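Putative phosphohistidine phosphatase, SixA (Nakamurella multipartita, PDB 4HBZ) probably removes phosphate from phosphohistidine in proteins, as a SixA-like member of branch 1 of the histidine phosphatase superfamily. Local coordinates at residues A17-A29 and A110-I124. Numbering follows the deposited sequence.
With GOL (glycerol), chain E.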
loop_
_atom_site.group_PDB
_atom_site.type_symbol
_atom_site.label_atom_id
_atom_site.label_comp_id
_atom_site.label_asym_id
_atom_site.label_seq_id
_atom_site.Cartn_x
_atom_site.Cartn_y
_atom_site.Cartn_z
ATOM N N ALA A 17 -4.340 10.718 -19.251
ATOM C CA ALA A 17 -3.394 10.203 -20.190
ATOM C C ALA A 17 -2.832 8.909 -19.652
ATOM O O ALA A 17 -1.654 8.624 -19.803
ATOM C CB ALA A 17 -2.293 11.228 -20.382
ATOM N N GLY A 18 -3.636 8.117 -18.975
ATOM C CA GLY A 18 -3.179 6.893 -18.440
ATOM C C GLY A 18 -3.295 6.885 -16.925
ATOM O O GLY A 18 -3.218 7.943 -16.273
ATOM N N ALA A 19 -3.520 5.724 -16.390
ATOM C CA ALA A 19 -3.711 5.557 -14.974
ATOM C C ALA A 19 -2.437 5.042 -14.324
ATOM O O ALA A 19 -1.697 4.211 -14.890
ATOM C CB ALA A 19 -4.814 4.570 -14.752
ATOM N N ARG A 20 -2.220 5.473 -13.110
ATOM C CA ARG A 20 -1.150 4.991 -12.269
ATOM C C ARG A 20 -1.709 3.978 -11.292
ATOM O O ARG A 20 -2.905 4.047 -10.953
ATOM C CB ARG A 20 -0.547 6.167 -11.533
ATOM C CG ARG A 20 0.252 7.045 -12.457
ATOM C CD ARG A 20 0.635 8.335 -11.783
ATOM N NE ARG A 20 1.365 9.143 -12.741
ATOM C CZ ARG A 20 0.764 9.833 -13.703
ATOM N NH1 ARG A 20 -0.572 9.780 -13.843
ATOM N NH2 ARG A 20 1.487 10.546 -14.540
ATOM N N THR A 21 -0.868 3.031 -10.863
ATOM C CA THR A 21 -1.295 1.949 -9.971
ATOM C C THR A 21 -0.589 2.077 -8.637
ATOM O O THR A 21 0.637 2.172 -8.588
ATOM C CB THR A 21 -0.958 0.589 -10.569
ATOM O OG1 THR A 21 -1.639 0.438 -11.856
ATOM C CG2 THR A 21 -1.319 -0.527 -9.661
ATOM N N LEU A 22 -1.380 2.125 -7.598
ATOM C CA LEU A 22 -0.905 2.208 -6.237
ATOM C C LEU A 22 -1.254 0.967 -5.454
ATOM O O LEU A 22 -2.405 0.528 -5.472
ATOM C CB LEU A 22 -1.555 3.406 -5.542
ATOM C CG LEU A 22 -1.199 3.628 -4.093
ATOM C CD1 LEU A 22 0.271 3.944 -3.933
ATOM C CD2 LEU A 22 -2.050 4.755 -3.472
ATOM N N VAL A 23 -0.276 0.350 -4.810
ATOM C CA VAL A 23 -0.499 -0.842 -4.001
ATOM C C VAL A 23 -0.196 -0.450 -2.550
ATOM O O VAL A 23 0.925 0.015 -2.251
ATOM C CB VAL A 23 0.400 -2.021 -4.402
ATOM C CG1 VAL A 23 0.040 -3.230 -3.544
ATOM C CG2 VAL A 23 0.193 -2.339 -5.876
ATOM N N LEU A 24 -1.190 -0.581 -1.692
ATOM C CA LEU A 24 -1.075 -0.288 -0.286
ATOM C C LEU A 24 -1.066 -1.587 0.501
ATOM O O LEU A 24 -2.084 -2.267 0.520
ATOM C CB LEU A 24 -2.196 0.620 0.181
ATOM C CG LEU A 24 -2.333 2.003 -0.416
ATOM C CD1 LEU A 24 -3.535 2.722 0.119
ATOM C CD2 LEU A 24 -1.019 2.774 -0.201
HETATM N N MSE A 25 0.055 -1.944 1.129
HETATM C CA MSE A 25 0.225 -3.228 1.793
HETATM C C MSE A 25 0.461 -3.039 3.243
HETATM O O MSE A 25 1.337 -2.267 3.657
HETATM C CB MSE A 25 1.401 -3.975 1.138
HETATM C CG MSE A 25 1.517 -5.366 1.739
HETATM SE SE MSE A 25 2.773 -6.444 0.671
HETATM C CE MSE A 25 2.428 -8.177 1.597
ATOM N N ARG A 26 -0.225 -3.848 4.032
ATOM C CA ARG A 26 0.105 -3.992 5.461
ATOM C C ARG A 26 1.109 -5.140 5.606
ATOM O O ARG A 26 0.933 -6.213 5.008
ATOM C CB ARG A 26 -1.172 -4.301 6.265
ATOM C CG ARG A 26 -0.897 -4.518 7.743
ATOM C CD ARG A 26 -2.168 -4.878 8.474
ATOM N NE ARG A 26 -1.923 -5.055 9.899
ATOM C CZ ARG A 26 -2.873 -5.404 10.774
ATOM N NH1 ARG A 26 -4.106 -5.587 10.403
ATOM N NH2 ARG A 26 -2.565 -5.468 12.069
ATOM N N HIS A 27 2.165 -4.916 6.369
ATOM C CA HIS A 27 3.159 -5.960 6.595
ATOM C C HIS A 27 2.486 -7.259 7.051
ATOM O O HIS A 27 1.431 -7.261 7.690
ATOM C CB HIS A 27 4.213 -5.545 7.627
ATOM C CG HIS A 27 3.671 -5.334 8.990
ATOM N ND1 HIS A 27 3.364 -6.365 9.851
ATOM C CD2 HIS A 27 3.330 -4.183 9.636
ATOM C CE1 HIS A 27 2.852 -5.863 10.952
ATOM N NE2 HIS A 27 2.829 -4.543 10.853
ATOM N N ALA A 28 3.198 -8.340 6.793
ATOM C CA ALA A 28 2.729 -9.665 7.203
ATOM C C ALA A 28 2.949 -9.903 8.681
ATOM O O ALA A 28 3.555 -9.100 9.392
ATOM C CB ALA A 28 3.362 -10.716 6.352
ATOM N N ALA A 29 2.376 -10.988 9.178
ATOM C CA ALA A 29 2.303 -11.263 10.615
ATOM C C ALA A 29 3.680 -11.337 11.247
ATOM O O ALA A 29 4.617 -11.966 10.686
ATOM C CB ALA A 29 1.532 -12.538 10.860
ATOM N N ALA A 110 8.191 11.131 -10.593
ATOM C CA ALA A 110 6.920 11.415 -11.149
ATOM C C ALA A 110 6.538 10.446 -12.242
ATOM O O ALA A 110 5.346 10.222 -12.406
ATOM C CB ALA A 110 6.918 12.831 -11.726
ATOM N N ASP A 111 7.495 9.892 -12.981
ATOM C CA ASP A 111 7.153 9.029 -14.096
ATOM C C ASP A 111 6.929 7.574 -13.661
ATOM O O ASP A 111 6.658 6.723 -14.506
ATOM C CB ASP A 111 8.240 9.057 -15.188
ATOM C CG ASP A 111 8.327 10.399 -15.893
ATOM O OD1 ASP A 111 7.304 11.123 -15.918
ATOM O OD2 ASP A 111 9.426 10.718 -16.420
ATOM N N ALA A 112 7.044 7.285 -12.366
ATOM C CA ALA A 112 6.687 5.931 -11.877
ATOM C C ALA A 112 5.266 5.608 -12.262
ATOM O O ALA A 112 4.361 6.440 -12.120
ATOM C CB ALA A 112 6.853 5.816 -10.374
ATOM N N SER A 113 5.046 4.406 -12.780
ATOM C CA SER A 113 3.699 3.977 -13.126
ATOM C C SER A 113 3.045 3.168 -12.014
ATOM O O SER A 113 1.816 3.215 -11.837
ATOM C CB SER A 113 3.689 3.173 -14.411
ATOM O OG SER A 113 4.257 3.924 -15.464
ATOM N N THR A 114 3.862 2.437 -11.264
ATOM C CA THR A 114 3.373 1.514 -10.210
ATOM C C THR A 114 4.197 1.730 -8.940
ATOM O O THR A 114 5.418 1.646 -8.970
ATOM C CB THR A 114 3.487 0.054 -10.681
ATOM O OG1 THR A 114 2.887 -0.051 -11.983
ATOM C CG2 THR A 114 2.830 -0.922 -9.755
ATOM N N VAL A 115 3.507 2.083 -7.882
ATOM C CA VAL A 115 4.098 2.326 -6.551
ATOM C C VAL A 115 3.543 1.380 -5.517
ATOM O O VAL A 115 2.351 1.202 -5.440
ATOM C CB VAL A 115 3.888 3.783 -6.109
ATOM C CG1 VAL A 115 4.376 4.004 -4.712
ATOM C CG2 VAL A 115 4.539 4.755 -7.077
ATOM N N LEU A 116 4.430 0.764 -4.734
ATOM C CA LEU A 116 4.062 -0.080 -3.618
ATOM C C LEU A 116 4.421 0.637 -2.316
ATOM O O LEU A 116 5.556 1.093 -2.169
ATOM C CB LEU A 116 4.859 -1.383 -3.730
ATOM C CG LEU A 116 4.752 -2.342 -2.524
ATOM C CD1 LEU A 116 3.315 -2.816 -2.265
ATOM C CD2 LEU A 116 5.675 -3.561 -2.694
ATOM N N VAL A 117 3.502 0.622 -1.380
ATOM C CA VAL A 117 3.707 1.133 -0.029
ATOM C C VAL A 117 3.618 -0.027 0.938
ATOM O O VAL A 117 2.629 -0.734 0.908
ATOM C CB VAL A 117 2.672 2.198 0.349
ATOM C CG1 VAL A 117 2.860 2.736 1.772
ATOM C CG2 VAL A 117 2.671 3.355 -0.670
ATOM N N VAL A 118 4.627 -0.247 1.792
ATOM C CA VAL A 118 4.594 -1.304 2.788
ATOM C C VAL A 118 4.645 -0.641 4.160
ATOM O O VAL A 118 5.630 -0.016 4.549
ATOM C CB VAL A 118 5.764 -2.293 2.591
ATOM C CG1 VAL A 118 5.603 -3.466 3.555
ATOM C CG2 VAL A 118 5.825 -2.822 1.128
ATOM N N GLY A 119 3.525 -0.723 4.844
ATOM C CA GLY A 119 3.422 -0.080 6.136
ATOM C C GLY A 119 2.581 -0.828 7.140
ATOM O O GLY A 119 2.503 -2.050 7.143
ATOM N N HIS A 120 1.946 -0.058 8.038
ATOM C CA HIS A 120 1.280 -0.595 9.203
ATOM C C HIS A 120 -0.200 -0.196 9.235
ATOM O O HIS A 120 -0.561 0.901 8.766
ATOM C CB HIS A 120 1.912 0.008 10.491
ATOM C CG HIS A 120 3.398 -0.184 10.589
ATOM N ND1 HIS A 120 3.942 -1.255 11.260
ATOM C CD2 HIS A 120 4.437 0.481 10.018
ATOM C CE1 HIS A 120 5.269 -1.221 11.126
ATOM N NE2 HIS A 120 5.590 -0.171 10.396
ATOM N N ALA A 121 -1.042 -1.037 9.796
ATOM C CA ALA A 121 -2.358 -0.647 10.204
ATOM C C ALA A 121 -2.294 0.154 11.486
ATOM O O ALA A 121 -1.393 -0.048 12.262
ATOM C CB ALA A 121 -3.240 -1.838 10.393
ATOM N N PRO A 122 -3.252 1.072 11.723
ATOM C CA PRO A 122 -4.447 1.348 10.952
ATOM C C PRO A 122 -4.220 2.264 9.766
ATOM O O PRO A 122 -5.128 2.494 8.919
ATOM C CB PRO A 122 -5.361 2.017 11.978
ATOM C CG PRO A 122 -4.396 2.684 12.937
ATOM C CD PRO A 122 -3.275 1.709 13.055
ATOM N N THR A 123 -3.026 2.854 9.631
ATOM C CA THR A 123 -2.861 3.879 8.631
ATOM C C THR A 123 -3.017 3.368 7.192
ATOM O O THR A 123 -3.591 4.043 6.370
ATOM C CB THR A 123 -1.458 4.553 8.781
ATOM O OG1 THR A 123 -1.476 5.252 10.037
ATOM C CG2 THR A 123 -1.098 5.491 7.617
ATOM N N ILE A 124 -2.525 2.178 6.918
ATOM C CA ILE A 124 -2.585 1.690 5.540
ATOM C C ILE A 124 -4.040 1.600 5.019
ATOM O O ILE A 124 -4.389 2.197 3.984
ATOM C CB ILE A 124 -1.772 0.408 5.370
ATOM C CG1 ILE A 124 -0.245 0.691 5.346
ATOM C CG2 ILE A 124 -2.185 -0.379 4.118
ATOM C CD1 ILE A 124 0.318 1.382 4.110
HETATM C C1 GOL E . 0.188 6.110 -16.807
HETATM O O1 GOL E . 0.796 4.827 -16.795
HETATM C C2 GOL E . 1.284 7.052 -16.315
HETATM O O2 GOL E . 2.483 6.253 -16.032
HETATM C C3 GOL E . 1.526 8.192 -17.310
HETATM O O3 GOL E . 0.317 8.951 -17.550
HETATM O O HOH W 1 3.536 8.362 -13.785
HETATM O O HOH W 2 0.195 -3.300 11.177
#
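Seven backbone hydrogen bonds of 2.8 to 3.0 Å join segments 17-29 and 110-124, from Thr-21 N to Ser-113 O at one end to His-27 N to Gly-119 O at the other. Donors alternate between the strands, residues pair in register from Thr-21 with Thr-114 to Arg-26 with Gly-119, and the axes diverge by 13°: a regular parallel pair, central in the six-stranded sheet.

Apolar contacts lie on both faces. On one, Val-23 CG1 meets Leu-116 CD1 at 3.5 Å, with helix 43-59 packed against Val-23 and Met-25. On the other, Leu-24 CD2 runs alongside Val-117 CG2 at 3.8 Å, while Ile-124 of helix 123-138 lays CG2 against Leu-24 CB.

At the C-terminal ends of the strands the contact turns polar. His-27 and His-120 approach obliquely, ring planes at 65°, with His-120 ND1 at the edge of the His-27 ring, 3.4 Å from CD2. A chi1 of 65° puts the His-27 ring between its own backbone N and carbonyl carbon, where ND1 donates a nearly straight bond to Ala-28 O (2.8 Å) and is held in rotation. His-120 NE2 is hydrogen-bonded to Ser-69 OG. Replacing His-27 with an alanine would probably leave Ala-28 O without this donor and open a gap beside His-120. The extended Arg-26 side chain lays one guanidinium face on Ala-121 CB; its NE donates a hydrogen bond to a water that also accepts from Ala-121 N, and NH1 reaches Phe-154 O.

The Arg-His pair at the C-terminal end of the first strand and a second histidine after strand 114-119 match the phosphate pocket of histidine phosphatases. By that analogy, His-27 would be the phosphorylated nucleophile, its orientation fixed through ND1, with Arg-26 and His-120 gathered around it to receive phosphate.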